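Local structure of peroxiredoxin 6 (Arenicola marina, 2V2G) at residues A[47-52]-A[96-101]; A[51-56]-A[82-87]; A[57-62]-A[158-163]. The protein probably reduces hydrogen peroxide and organic hydroperoxides to water and alcohols, as a thiol-specific peroxidase. The protein carries 1 engineered substitution. All blocks are in the same frame, centred on the assembly; numbering follows the deposited sequence.

Contact 1 of 3, residues A[47-52]-A[96-101]; sequences TELGRV and YPIIAD
Y96 wedges its ring against L49 and V52, which are three residues apart on helix 43-54. This is the helix of the peroxiredoxin thioredoxin fold whose first turn carries S45, an engineered serine at the predicted peroxidatic position. Y96 lies just before strand 98-100, which runs parallel to strand 64-70 in the central sheet. The hollow that takes the ring is bounded by L49 at the hydroxyl end and by V52. V52 CG1 is the bump that comes in obliquely at Y96 CE2, 3.6 Å away. V52 CG1 is placed there by a first torsion of 179°, anti to the backbone N. The side chains of L49 and Y96 cross at about a right angle. L49 CB lies 3.0 Å from Y96 OH, so the fit is tight at this end. Beyond the ring, L49 CD2 reaches I98 CD1 at 4.1 Å and carries the apolar surface on to the strand. L49 also touches W80 and V84 of helix 74-88, while V52 and Y96 both rest on L66 of strand 64-70. A phenylalanine in place of Y96 would probably leave a gap beside L49 CB and the L49 carbonyl without its side-chain donor. That donor is Y96 OH, which gives a 2.9 Å hydrogen bond to L49 O. The oxygen lies at the ring edge, near the ring plane, and the hydroxyl meets it from 35° above the carbonyl plane.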
ATOM      1  N   THR A  47     -15.200  -9.268   6.256  1.00 23.19           N
ATOM      2  CA  THR A  47     -14.657  -8.347   7.279  1.00 23.14           C
ATOM      3  C   THR A  47     -14.220  -6.982   6.719  1.00 23.28           C
ATOM      4  O   THR A  47     -14.360  -5.954   7.377  1.00 23.76           O
ATOM      5  CB  THR A  47     -13.473  -8.977   8.099  1.00 24.07           C
ATOM      6  OG1 THR A  47     -12.276  -9.040   7.320  1.00 25.38           O
ATOM      7  CG2 THR A  47     -13.875 -10.383   8.608  1.00 22.48           C
ATOM      8  N   GLU A  48     -13.633  -6.977   5.504  1.00 23.30           N
ATOM      9  CA  GLU A  48     -13.151  -5.745   4.888  1.00 23.28           C
ATOM     10  C   GLU A  48     -14.266  -4.800   4.447  1.00 22.75           C
ATOM     11  O   GLU A  48     -14.277  -3.602   4.849  1.00 23.67           O
ATOM     12  CB  GLU A  48     -12.263  -6.064   3.703  1.00 24.11           C
ATOM     13  CG  GLU A  48     -10.937  -6.615   4.113  1.00 23.84           C
ATOM     14  CD  GLU A  48     -10.067  -6.797   2.871  1.00 25.78           C
ATOM     15  OE1 GLU A  48     -10.621  -7.303   1.896  1.00 25.72           O
ATOM     16  OE2 GLU A  48      -8.902  -6.354   2.872  1.00 24.70           O
ATOM     17  N   LEU A  49     -15.213  -5.320   3.678  1.00 23.35           N
ATOM     18  CA  LEU A  49     -16.356  -4.473   3.262  1.00 23.04           C
ATOM     19  C   LEU A  49     -17.166  -4.058   4.484  1.00 22.68           C
ATOM     20  O   LEU A  49     -17.698  -2.955   4.535  1.00 25.15           O
ATOM     21  CB  LEU A  49     -17.194  -5.145   2.161  1.00 23.95           C
ATOM     22  CG  LEU A  49     -16.634  -4.924   0.753  1.00 22.82           C
ATOM     23  CD1 LEU A  49     -15.295  -5.555   0.490  1.00 26.71           C
ATOM     24  CD2 LEU A  49     -17.657  -5.405  -0.297  1.00 25.07           C
ATOM     25  N   GLY A  50     -17.237  -4.889   5.512  1.00 22.57           N
ATOM     26  CA  GLY A  50     -17.933  -4.486   6.734  1.00 22.60           C
ATOM     27  C   GLY A  50     -17.233  -3.379   7.483  1.00 21.32           C
ATOM     28  O   GLY A  50     -17.850  -2.456   8.031  1.00 23.69           O
ATOM     29  N   ARG A  51     -15.901  -3.441   7.523  1.00 22.04           N
ATOM     30  CA  ARG A  51     -15.099  -2.358   8.047  1.00 22.00           C
ATOM     31  C   ARG A  51     -15.321  -1.045   7.312  1.00 21.44           C
ATOM     32  O   ARG A  51     -15.339   0.020   7.937  1.00 22.40           O
ATOM     33  CB  ARG A  51     -13.617  -2.741   8.095  1.00 22.10           C
ATOM     34  CG  ARG A  51     -12.748  -1.717   8.745  1.00 21.44           C
ATOM     35  CD  ARG A  51     -13.196  -1.329  10.153  1.00 23.39           C
ATOM     36  NE  ARG A  51     -12.252  -0.461  10.869  1.00 23.81           N
ATOM     37  CZ  ARG A  51     -12.605   0.339  11.849  1.00 24.67           C
ATOM     38  NH1 ARG A  51     -13.859   0.392  12.221  1.00 23.98           N
ATOM     39  NH2 ARG A  51     -11.682   1.102  12.427  1.00 23.27           N
ATOM     40  N   VAL A  52     -15.379  -1.108   5.978  1.00 22.02           N
ATOM     41  CA  VAL A  52     -15.638   0.094   5.197  1.00 23.03           C
ATOM     42  C   VAL A  52     -17.009   0.709   5.558  1.00 23.06           C
ATOM     43  O   VAL A  52     -17.087   1.930   5.751  1.00 23.11           O
ATOM     44  CB  VAL A  52     -15.447  -0.154   3.693  1.00 23.89           C
ATOM     45  CG1 VAL A  52     -15.759   1.117   2.905  1.00 23.84           C
ATOM     46  CG2 VAL A  52     -13.987  -0.564   3.435  1.00 22.52           C
ATOM     47  N   TYR A  96     -22.051   2.166  -0.356  1.00 28.99           N
ATOM     48  CA  TYR A  96     -21.245   2.268  -1.593  1.00 26.97           C
ATOM     49  C   TYR A  96     -21.660   1.196  -2.635  1.00 25.70           C
ATOM     50  O   TYR A  96     -22.128   0.107  -2.273  1.00 24.58           O
ATOM     51  CB  TYR A  96     -19.720   2.136  -1.323  1.00 26.82           C
ATOM     52  CG  TYR A  96     -19.354   0.920  -0.497  1.00 24.59           C
ATOM     53  CD1 TYR A  96     -19.275  -0.332  -1.069  1.00 28.28           C
ATOM     54  CD2 TYR A  96     -19.176   1.022   0.880  1.00 26.03           C
ATOM     55  CE1 TYR A  96     -19.010  -1.478  -0.289  1.00 27.24           C
ATOM     56  CE2 TYR A  96     -18.873  -0.125   1.660  1.00 23.47           C
ATOM     57  CZ  TYR A  96     -18.827  -1.353   1.075  1.00 27.66           C
ATOM     58  OH  TYR A  96     -18.556  -2.476   1.821  1.00 26.65           O
ATOM     59  N   PRO A  97     -21.449   1.504  -3.938  1.00 25.34           N
ATOM     60  CA  PRO A  97     -21.746   0.467  -4.969  1.00 24.72           C
ATOM     61  C   PRO A  97     -20.666  -0.622  -5.044  1.00 24.38           C
ATOM     62  O   PRO A  97     -19.514  -0.391  -4.588  1.00 23.42           O
ATOM     63  CB  PRO A  97     -21.729   1.258  -6.283  1.00 26.14           C
ATOM     64  CG  PRO A  97     -21.515   2.730  -5.921  1.00 28.11           C
ATOM     65  CD  PRO A  97     -20.946   2.755  -4.540  1.00 25.29           C
ATOM     66  N   ILE A  98     -21.022  -1.769  -5.638  1.00 22.80           N
ATOM     67  CA  ILE A  98     -20.035  -2.839  -5.929  1.00 23.72           C
ATOM     68  C   ILE A  98     -20.111  -3.126  -7.424  1.00 23.98           C
ATOM     69  O   ILE A  98     -21.198  -3.425  -7.942  1.00 24.09           O
ATOM     70  CB  ILE A  98     -20.309  -4.136  -5.156  1.00 24.78           C
ATOM     71  CG1 ILE A  98     -20.622  -3.857  -3.669  1.00 25.88           C
ATOM     72  CG2 ILE A  98     -19.083  -5.082  -5.260  1.00 23.53           C
ATOM     73  CD1 ILE A  98     -20.858  -5.151  -2.795  1.00 25.73           C
ATOM     74  N   ILE A  99     -18.998  -2.989  -8.118  1.00 21.37           N
ATOM     75  CA  ILE A  99     -18.859  -3.227  -9.552  1.00 23.11           C
ATOM     76  C   ILE A  99     -18.739  -4.722  -9.827  1.00 23.71           C
ATOM     77  O   ILE A  99     -18.048  -5.435  -9.043  1.00 23.80           O
ATOM     78  CB  ILE A  99     -17.618  -2.526 -10.069  1.00 22.97           C
ATOM     79  CG1 ILE A  99     -17.781  -1.022  -9.968  1.00 23.07           C
ATOM     80  CG2 ILE A  99     -17.281  -3.001 -11.552  1.00 22.94           C
ATOM     81  CD1 ILE A  99     -16.414  -0.270 -10.144  1.00 25.55           C
ATOM     82  N   ALA A 100     -19.381  -5.189 -10.898  1.00 24.80           N
ATOM     83  CA  ALA A 100     -19.315  -6.598 -11.344  1.00 24.44           C
ATOM     84  C   ALA A 100     -18.397  -6.717 -12.545  1.00 26.74           C
ATOM     85  O   ALA A 100     -18.849  -6.429 -13.629  1.00 29.70           O
ATOM     86  CB  ALA A 100     -20.701  -7.113 -11.720  1.00 25.71           C
ATOM     87  N   ASP A 101     -17.171  -7.203 -12.372  1.00 24.57           N
ATOM     88  CA  ASP A 101     -16.171  -7.286 -13.465  1.00 24.53           C
ATOM     89  C   ASP A 101     -16.090  -8.718 -14.033  1.00 23.64           C
ATOM     90  O   ASP A 101     -15.026  -9.399 -14.060  1.00 23.58           O
ATOM     91  CB  ASP A 101     -14.815  -6.836 -12.924  1.00 23.71           C
ATOM     92  CG  ASP A 101     -13.741  -6.783 -13.998  1.00 27.22           C
ATOM     93  OD1 ASP A 101     -14.039  -6.335 -15.170  1.00 26.46           O
ATOM     94  OD2 ASP A 101     -12.586  -7.162 -13.671  1.00 27.69           O
TER

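Contact 2 of 3, residues A[51-56]-A[82-87]; sequences RVIQLE and EDVKCL
The NE2 end of the Q54 amide points to the end of helix 74-88. Q54 NE2 comes within 4.3 Å of L87 O, too far for a bond, and is held instead by a hydrogen bond to S88 O. The other end of the amide is also held. Q54 OE1 accepts a hydrogen bond from R51 NH1 at 2.9 Å, in the carbonyl plane of the amide. The two bonds restrict the rotation of the amide. Q54 OE1 lies 22° out of the guanidinium plane of R51. L55 CG stands over one face of the R51 guanidinium, 3.9 Å above the plane. R51 also packs on A175 of the second subunit, with a weak, long ion pair to D176 of that subunit. A third flat group, the carboxylate of E82, is met on its syn side by K85 NZ, which lies 3.0 Å from E82 OE2 in a salt bridge within the helix.

The two segments belong to consecutive beta-alpha-beta units of the thioredoxin fold. Helix 43-54 follows strand 31-36, and helix 74-88 joins strand 64-70 to strand 98-100. Between segments 51-56 and 82-87 the nearest CA atoms are those of I53 and K85, 7.5 Å apart; the helices come closer at G50 and V84.

Between the two segments the apolar contact rests on I53. Its chain is extended through the second torsion, 179°, and this carries CD1 across to the other helix. There I53 CD1 meets V84 CG1 at 3.7 Å, the two side chains crossing at a slant. The same methyl lies against the backbone of K85, with I53 CD1 4.2 Å from K85 CA. V90, M94 and P95 add further neighbours around I53.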
ATOM      1  N   ARG A  51     -15.901  -3.441   7.523  1.00 22.04           N
ATOM      2  CA  ARG A  51     -15.099  -2.358   8.047  1.00 22.00           C
ATOM      3  C   ARG A  51     -15.321  -1.045   7.312  1.00 21.44           C
ATOM      4  O   ARG A  51     -15.339   0.020   7.937  1.00 22.40           O
ATOM      5  CB  ARG A  51     -13.617  -2.741   8.095  1.00 22.10           C
ATOM      6  CG  ARG A  51     -12.748  -1.717   8.745  1.00 21.44           C
ATOM      7  CD  ARG A  51     -13.196  -1.329  10.153  1.00 23.39           C
ATOM      8  NE  ARG A  51     -12.252  -0.461  10.869  1.00 23.81           N
ATOM      9  CZ  ARG A  51     -12.605   0.339  11.849  1.00 24.67           C
ATOM     10  NH1 ARG A  51     -13.859   0.392  12.221  1.00 23.98           N
ATOM     11  NH2 ARG A  51     -11.682   1.102  12.427  1.00 23.27           N
ATOM     12  N   VAL A  52     -15.379  -1.108   5.978  1.00 22.02           N
ATOM     13  CA  VAL A  52     -15.638   0.094   5.197  1.00 23.03           C
ATOM     14  C   VAL A  52     -17.009   0.709   5.558  1.00 23.06           C
ATOM     15  O   VAL A  52     -17.087   1.930   5.751  1.00 23.11           O
ATOM     16  CB  VAL A  52     -15.447  -0.154   3.693  1.00 23.89           C
ATOM     17  CG1 VAL A  52     -15.759   1.117   2.905  1.00 23.84           C
ATOM     18  CG2 VAL A  52     -13.987  -0.564   3.435  1.00 22.52           C
ATOM     19  N   ILE A  53     -18.040  -0.101   5.718  1.00 23.65           N
ATOM     20  CA  ILE A  53     -19.340   0.411   6.238  1.00 22.65           C
ATOM     21  C   ILE A  53     -19.121   1.129   7.593  1.00 23.60           C
ATOM     22  O   ILE A  53     -19.596   2.254   7.790  1.00 21.85           O
ATOM     23  CB  ILE A  53     -20.457  -0.690   6.363  1.00 23.78           C
ATOM     24  CG1 ILE A  53     -20.703  -1.319   4.964  1.00 23.60           C
ATOM     25  CG2 ILE A  53     -21.734  -0.108   7.136  1.00 22.33           C
ATOM     26  CD1 ILE A  53     -21.725  -2.389   5.000  1.00 22.55           C
ATOM     27  N   GLN A  54     -18.366   0.493   8.518  1.00 23.34           N
ATOM     28  CA  GLN A  54     -18.110   1.112   9.800  1.00 22.91           C
ATOM     29  C   GLN A  54     -17.446   2.490   9.687  1.00 22.29           C
ATOM     30  O   GLN A  54     -17.712   3.361  10.522  1.00 23.53           O
ATOM     31  CB  GLN A  54     -17.300   0.225  10.748  1.00 23.47           C
ATOM     32  CG  GLN A  54     -17.970  -1.062  11.152  1.00 22.15           C
ATOM     33  CD  GLN A  54     -17.043  -1.987  11.933  1.00 22.19           C
ATOM     34  OE1 GLN A  54     -15.843  -1.705  12.106  1.00 22.55           O
ATOM     35  NE2 GLN A  54     -17.604  -3.097  12.407  1.00 21.76           N
ATOM     36  N   LEU A  55     -16.594   2.644   8.660  1.00 22.90           N
ATOM     37  CA  LEU A  55     -15.854   3.867   8.425  1.00 23.62           C
ATOM     38  C   LEU A  55     -16.543   4.832   7.410  1.00 23.67           C
ATOM     39  O   LEU A  55     -15.918   5.822   6.998  1.00 24.17           O
ATOM     40  CB  LEU A  55     -14.441   3.510   7.916  1.00 24.45           C
ATOM     41  CG  LEU A  55     -13.545   2.829   8.945  1.00 24.22           C
ATOM     42  CD1 LEU A  55     -12.228   2.314   8.254  1.00 24.67           C
ATOM     43  CD2 LEU A  55     -13.224   3.837  10.046  1.00 25.17           C
ATOM     44  N   GLU A  56     -17.776   4.568   6.978  1.00 24.48           N
ATOM     45  CA  GLU A  56     -18.321   5.317   5.843  1.00 26.07           C
ATOM     46  C   GLU A  56     -18.396   6.839   6.147  1.00 25.76           C
ATOM     47  O   GLU A  56     -18.046   7.654   5.283  1.00 27.51           O
ATOM     48  CB  GLU A  56     -19.681   4.732   5.410  1.00 28.46           C
ATOM     49  CG  GLU A  56     -20.903   5.449   5.858  1.00 33.46           C
ATOM     50  CD  GLU A  56     -21.249   6.690   5.005  1.00 40.05           C
ATOM     51  OE1 GLU A  56     -20.882   6.746   3.785  1.00 45.12           O
ATOM     52  OE2 GLU A  56     -21.911   7.594   5.558  1.00 48.66           O
ATOM     53  N   GLU A  82     -25.999  -8.320   2.214  1.00 23.37           N
ATOM     54  CA  GLU A  82     -26.731  -8.541   3.477  1.00 24.26           C
ATOM     55  C   GLU A  82     -25.836  -9.175   4.551  1.00 24.35           C
ATOM     56  O   GLU A  82     -25.980  -8.876   5.746  1.00 25.52           O
ATOM     57  CB  GLU A  82     -27.961  -9.409   3.234  1.00 24.09           C
ATOM     58  CG  GLU A  82     -29.040  -8.747   2.362  1.00 26.69           C
ATOM     59  CD  GLU A  82     -29.370  -7.289   2.789  1.00 31.67           C
ATOM     60  OE1 GLU A  82     -29.747  -7.083   3.956  1.00 32.18           O
ATOM     61  OE2 GLU A  82     -29.253  -6.347   1.972  1.00 34.72           O
ATOM     62  N   ASP A  83     -24.928 -10.048   4.138  1.00 23.56           N
ATOM     63  CA  ASP A  83     -23.946 -10.645   5.037  1.00 24.98           C
ATOM     64  C   ASP A  83     -22.946  -9.571   5.490  1.00 25.03           C
ATOM     65  O   ASP A  83     -22.570  -9.512   6.670  1.00 25.01           O
ATOM     66  CB  ASP A  83     -23.189 -11.797   4.362  1.00 24.75           C
ATOM     67  CG  ASP A  83     -24.042 -13.053   4.098  1.00 25.35           C
ATOM     68  OD1 ASP A  83     -25.256 -13.147   4.469  1.00 25.20           O
ATOM     69  OD2 ASP A  83     -23.442 -13.963   3.479  1.00 27.81           O
ATOM     70  N   VAL A  84     -22.520  -8.716   4.552  1.00 24.62           N
ATOM     71  CA  VAL A  84     -21.598  -7.617   4.876  1.00 24.40           C
ATOM     72  C   VAL A  84     -22.200  -6.658   5.925  1.00 24.91           C
ATOM     73  O   VAL A  84     -21.555  -6.280   6.893  1.00 24.80           O
ATOM     74  CB  VAL A  84     -21.179  -6.827   3.605  1.00 24.14           C
ATOM     75  CG1 VAL A  84     -20.319  -5.642   3.963  1.00 25.92           C
ATOM     76  CG2 VAL A  84     -20.401  -7.718   2.649  1.00 23.39           C
ATOM     77  N   LYS A  85     -23.444  -6.248   5.706  1.00 24.87           N
ATOM     78  CA  LYS A  85     -24.125  -5.378   6.671  1.00 25.73           C
ATOM     79  C   LYS A  85     -24.137  -6.033   8.044  1.00 26.57           C
ATOM     80  O   LYS A  85     -23.847  -5.395   9.039  1.00 26.18           O
ATOM     81  CB  LYS A  85     -25.573  -5.127   6.222  1.00 26.35           C
ATOM     82  CG  LYS A  85     -25.718  -4.312   4.982  1.00 26.50           C
ATOM     83  CD  LYS A  85     -27.134  -4.272   4.533  1.00 26.97           C
ATOM     84  CE  LYS A  85     -27.246  -3.512   3.272  1.00 29.33           C
ATOM     85  NZ  LYS A  85     -28.633  -3.499   2.780  1.00 29.74           N
ATOM     86  N   CYS A  86     -24.469  -7.319   8.089  1.00 27.61           N
ATOM     87  CA  CYS A  86     -24.546  -8.039   9.351  1.00 28.04           C
ATOM     88  C   CYS A  86     -23.234  -7.938  10.150  1.00 27.69           C
ATOM     89  O   CYS A  86     -23.217  -7.561  11.321  1.00 26.72           O
ATOM     90  CB  CYS A  86     -24.856  -9.496   9.037  1.00 28.68           C
ATOM     91  SG  CYS A  86     -25.032 -10.525  10.478  1.00 34.83           S
ATOM     92  N   LEU A  87     -22.149  -8.295   9.489  1.00 26.87           N
ATOM     93  CA  LEU A  87     -20.859  -8.332  10.088  1.00 28.25           C
ATOM     94  C   LEU A  87     -20.415  -6.913  10.490  1.00 27.41           C
ATOM     95  O   LEU A  87     -19.675  -6.727  11.458  1.00 28.93           O
ATOM     96  CB  LEU A  87     -19.874  -8.983   9.110  1.00 29.91           C
ATOM     97  CG  LEU A  87     -18.835 -10.033   9.565  1.00 34.70           C
ATOM     98  CD1 LEU A  87     -17.511  -9.680   9.023  1.00 36.39           C
ATOM     99  CD2 LEU A  87     -18.752 -10.238  11.088  1.00 32.71           C
TER

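Contact 3 of 3, residues A[57-62]-A[158-163]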
ATOM      1  N   GLY A  57     -18.763   7.188   7.357  1.00 24.04           N
ATOM      2  CA  GLY A  57     -18.714   8.569   7.761  1.00 24.98           C
ATOM      3  C   GLY A  57     -17.339   9.244   7.754  1.00 24.39           C
ATOM      4  O   GLY A  57     -17.262  10.446   7.529  1.00 25.39           O
ATOM      5  N   ASP A  58     -16.270   8.498   8.050  1.00 24.99           N
ATOM      6  CA  ASP A  58     -14.921   9.058   7.994  1.00 24.93           C
ATOM      7  C   ASP A  58     -14.538   9.394   6.541  1.00 23.61           C
ATOM      8  O   ASP A  58     -13.895  10.391   6.280  1.00 24.54           O
ATOM      9  CB  ASP A  58     -13.939   8.041   8.601  1.00 25.80           C
ATOM     10  CG  ASP A  58     -14.181   7.836  10.116  1.00 33.14           C
ATOM     11  OD1 ASP A  58     -14.381   8.838  10.862  1.00 40.78           O
ATOM     12  OD2 ASP A  58     -14.295   6.669  10.555  1.00 43.22           O
ATOM     13  N   PHE A  59     -14.950   8.564   5.612  1.00 24.33           N
ATOM     14  CA  PHE A  59     -14.709   8.836   4.180  1.00 24.43           C
ATOM     15  C   PHE A  59     -15.597  10.006   3.750  1.00 26.25           C
ATOM     16  O   PHE A  59     -15.120  10.923   3.072  1.00 25.42           O
ATOM     17  CB  PHE A  59     -14.943   7.588   3.361  1.00 26.54           C
ATOM     18  CG  PHE A  59     -13.838   6.583   3.516  1.00 25.11           C
ATOM     19  CD1 PHE A  59     -12.690   6.695   2.746  1.00 27.22           C
ATOM     20  CD2 PHE A  59     -13.952   5.532   4.416  1.00 25.59           C
ATOM     21  CE1 PHE A  59     -11.632   5.744   2.840  1.00 28.19           C
ATOM     22  CE2 PHE A  59     -12.895   4.554   4.516  1.00 27.35           C
ATOM     23  CZ  PHE A  59     -11.730   4.691   3.771  1.00 27.54           C
ATOM     24  N   LYS A  60     -16.861   9.974   4.183  1.00 26.29           N
ATOM     25  CA  LYS A  60     -17.817  11.020   3.778  1.00 25.37           C
ATOM     26  C   LYS A  60     -17.317  12.378   4.254  1.00 24.99           C
ATOM     27  O   LYS A  60     -17.357  13.332   3.488  1.00 24.18           O
ATOM     28  CB  LYS A  60     -19.258  10.681   4.257  1.00 26.39           C
ATOM     29  CG  LYS A  60     -20.393  11.497   3.634  1.00 28.09           C
ATOM     30  CD  LYS A  60     -21.745  11.068   4.272  1.00 28.27           C
ATOM     31  CE  LYS A  60     -22.806  12.233   4.297  1.00 32.35           C
ATOM     32  NZ  LYS A  60     -24.172  12.022   4.978  1.00 37.07           N
ATOM     33  N   LYS A  61     -16.848  12.474   5.499  1.00 25.10           N
ATOM     34  CA  LYS A  61     -16.311  13.733   6.069  1.00 26.40           C
ATOM     35  C   LYS A  61     -15.184  14.320   5.212  1.00 24.97           C
ATOM     36  O   LYS A  61     -14.937  15.560   5.222  1.00 25.76           O
ATOM     37  CB  LYS A  61     -15.703  13.508   7.478  1.00 28.92           C
ATOM     38  CG  LYS A  61     -16.721  13.212   8.586  1.00 35.63           C
ATOM     39  CD  LYS A  61     -17.392  14.437   9.182  1.00 39.15           C
ATOM     40  CE  LYS A  61     -18.323  14.132  10.392  1.00 39.11           C
ATOM     41  NZ  LYS A  61     -18.335  15.310  11.279  1.00 40.82           N
ATOM     42  N   ARG A  62     -14.453  13.428   4.557  1.00 24.42           N
ATOM     43  CA  ARG A  62     -13.309  13.839   3.741  1.00 23.85           C
ATOM     44  C   ARG A  62     -13.653  14.058   2.289  1.00 24.70           C
ATOM     45  O   ARG A  62     -12.777  14.324   1.475  1.00 24.15           O
ATOM     46  CB  ARG A  62     -12.207  12.818   3.890  1.00 23.49           C
ATOM     47  CG  ARG A  62     -11.667  12.791   5.307  1.00 24.56           C
ATOM     48  CD  ARG A  62     -10.795  11.548   5.438  1.00 25.13           C
ATOM     49  NE  ARG A  62     -10.015  11.468   6.666  1.00 27.88           N
ATOM     50  CZ  ARG A  62     -10.484  11.128   7.862  1.00 30.33           C
ATOM     51  NH1 ARG A  62     -11.776  10.823   8.075  1.00 28.63           N
ATOM     52  NH2 ARG A  62      -9.644  11.086   8.869  1.00 30.00           N
ATOM     53  N   ARG A 158      -5.382   7.528   6.734  1.00 22.91           N
ATOM     54  CA  ARG A 158      -4.181   8.365   7.048  1.00 24.36           C
ATOM     55  C   ARG A 158      -3.603   8.961   5.777  1.00 24.80           C
ATOM     56  O   ARG A 158      -3.260  10.147   5.712  1.00 24.43           O
ATOM     57  CB  ARG A 158      -3.116   7.543   7.808  1.00 21.95           C
ATOM     58  CG  ARG A 158      -1.907   8.280   8.381  1.00 23.06           C
ATOM     59  CD  ARG A 158      -0.885   7.338   8.924  1.00 24.17           C
ATOM     60  NE  ARG A 158      -0.113   6.769   7.825  1.00 23.07           N
ATOM     61  CZ  ARG A 158       0.868   7.378   7.189  1.00 25.71           C
ATOM     62  NH1 ARG A 158       1.311   8.586   7.543  1.00 24.14           N
ATOM     63  NH2 ARG A 158       1.407   6.775   6.139  1.00 25.83           N
ATOM     64  N   VAL A 159      -3.422   8.121   4.747  1.00 23.33           N
ATOM     65  CA  VAL A 159      -2.873   8.612   3.489  1.00 24.14           C
ATOM     66  C   VAL A 159      -3.809   9.556   2.767  1.00 24.07           C
ATOM     67  O   VAL A 159      -3.315  10.473   2.135  1.00 25.18           O
ATOM     68  CB  VAL A 159      -2.308   7.510   2.603  1.00 25.62           C
ATOM     69  CG1 VAL A 159      -1.223   6.714   3.356  1.00 28.03           C
ATOM     70  CG2 VAL A 159      -3.378   6.563   2.078  1.00 25.07           C
ATOM     71  N   ILE A 160      -5.111   9.362   2.857  1.00 24.71           N
ATOM     72  CA  ILE A 160      -6.055  10.358   2.324  1.00 24.73           C
ATOM     73  C   ILE A 160      -5.803  11.720   2.951  1.00 24.77           C
ATOM     74  O   ILE A 160      -5.694  12.735   2.246  1.00 25.56           O
ATOM     75  CB  ILE A 160      -7.567   9.961   2.471  1.00 25.01           C
ATOM     76  CG1 ILE A 160      -7.844   8.777   1.506  1.00 27.36           C
ATOM     77  CG2 ILE A 160      -8.470  11.211   2.239  1.00 24.82           C
ATOM     78  CD1 ILE A 160      -9.150   8.027   1.834  1.00 27.54           C
ATOM     79  N   ASP A 161      -5.657  11.755   4.277  1.00 24.87           N
ATOM     80  CA  ASP A 161      -5.351  13.035   4.985  1.00 25.18           C
ATOM     81  C   ASP A 161      -4.072  13.657   4.454  1.00 25.10           C
ATOM     82  O   ASP A 161      -3.986  14.866   4.207  1.00 23.90           O
ATOM     83  CB  ASP A 161      -5.312  12.802   6.490  1.00 24.16           C
ATOM     84  CG  ASP A 161      -6.675  12.458   7.045  1.00 28.38           C
ATOM     85  OD1 ASP A 161      -7.700  12.811   6.405  1.00 30.19           O
ATOM     86  OD2 ASP A 161      -6.790  11.897   8.147  1.00 29.94           O
ATOM     87  N   SER A 162      -3.060  12.831   4.254  1.00 23.86           N
ATOM     88  CA  SER A 162      -1.752  13.335   3.709  1.00 24.31           C
ATOM     89  C   SER A 162      -1.948  13.861   2.313  1.00 24.66           C
ATOM     90  O   SER A 162      -1.518  14.980   1.970  1.00 24.33           O
ATOM     91  CB  SER A 162      -0.697  12.255   3.724  1.00 26.55           C
ATOM     92  OG  SER A 162       0.477  12.677   3.036  1.00 25.79           O
ATOM     93  N   LEU A 163      -2.644  13.101   1.482  1.00 24.27           N
ATOM     94  CA  LEU A 163      -2.795  13.491   0.062  1.00 23.31           C
ATOM     95  C   LEU A 163      -3.590  14.816  -0.035  1.00 23.28           C
ATOM     96  O   LEU A 163      -3.313  15.615  -0.907  1.00 22.63           O
ATOM     97  CB  LEU A 163      -3.495  12.393  -0.741  1.00 24.69           C
ATOM     98  CG  LEU A 163      -2.705  11.106  -0.925  1.00 23.33           C
ATOM     99  CD1 LEU A 163      -3.720  10.007  -1.297  1.00 25.51           C
ATOM    100  CD2 LEU A 163      -1.590  11.279  -1.961  1.00 24.46           C
TER
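Helices 56-61 and 153-168 lie next to each other on the central sheet of the thioredoxin fold. R62, which follows helix 56-61, is tied to D161 of helix 153-168 by a side-on salt bridge. Each carboxylate oxygen has its own nitrogen. R62 NE donates to D161 OD1 at 2.7 Å, and R62 NH2 donates to the syn lone pair of D161 OD2 at 3.1 Å. The second bond is nearly straight, 171° at the hydrogen. The guanidinium and carboxylate planes are 19° apart, nearly coplanar, which suits a two-nitrogen grip. The third nitrogen is used as well: R62 NH1 bonds to D58 O at 2.8 Å, in the guanidinium plane but above the plane of that carbonyl. Three bonds therefore fix the rotation of the guanidinium. R62 is extended at CG (chi2 168°), which carries CD past I160, 4.0 Å from I160 CG2. The other branch of I160 meets the phenylalanine: I160 CD1 lies 3.5 Å from F59 CE1, the two side chains crossing at about a right angle. F59 and I160 both rest on V64 of strand 64-70, and I160 also touches I132 of strand 124-133. Helix 153-168 thus packs on these strands beside helix 56-61, while S162 and L163 meet the second subunit.

Contacts 1 and 2 lie close together, with centres 8 Å apart. They start from the same stretch of chain and share R51 and V52 of helix 43-54. Contact 1 joins that helix to Y96, just before strand 98-100, and to I98 in it. Contact 2 joins it to helix 74-88, which precedes this strand. They touch directly, as where V84 packs on L49. Contact 3 lies about 17 Å from contact 1 and 18 Å from contact 2, between centres. Its segments alternate with theirs along the chain. Contacts 1 and 2 thus brace the helix bearing S45, while contact 3 brings in helix 153-168. All three contacts also border the second subunit of the dimer.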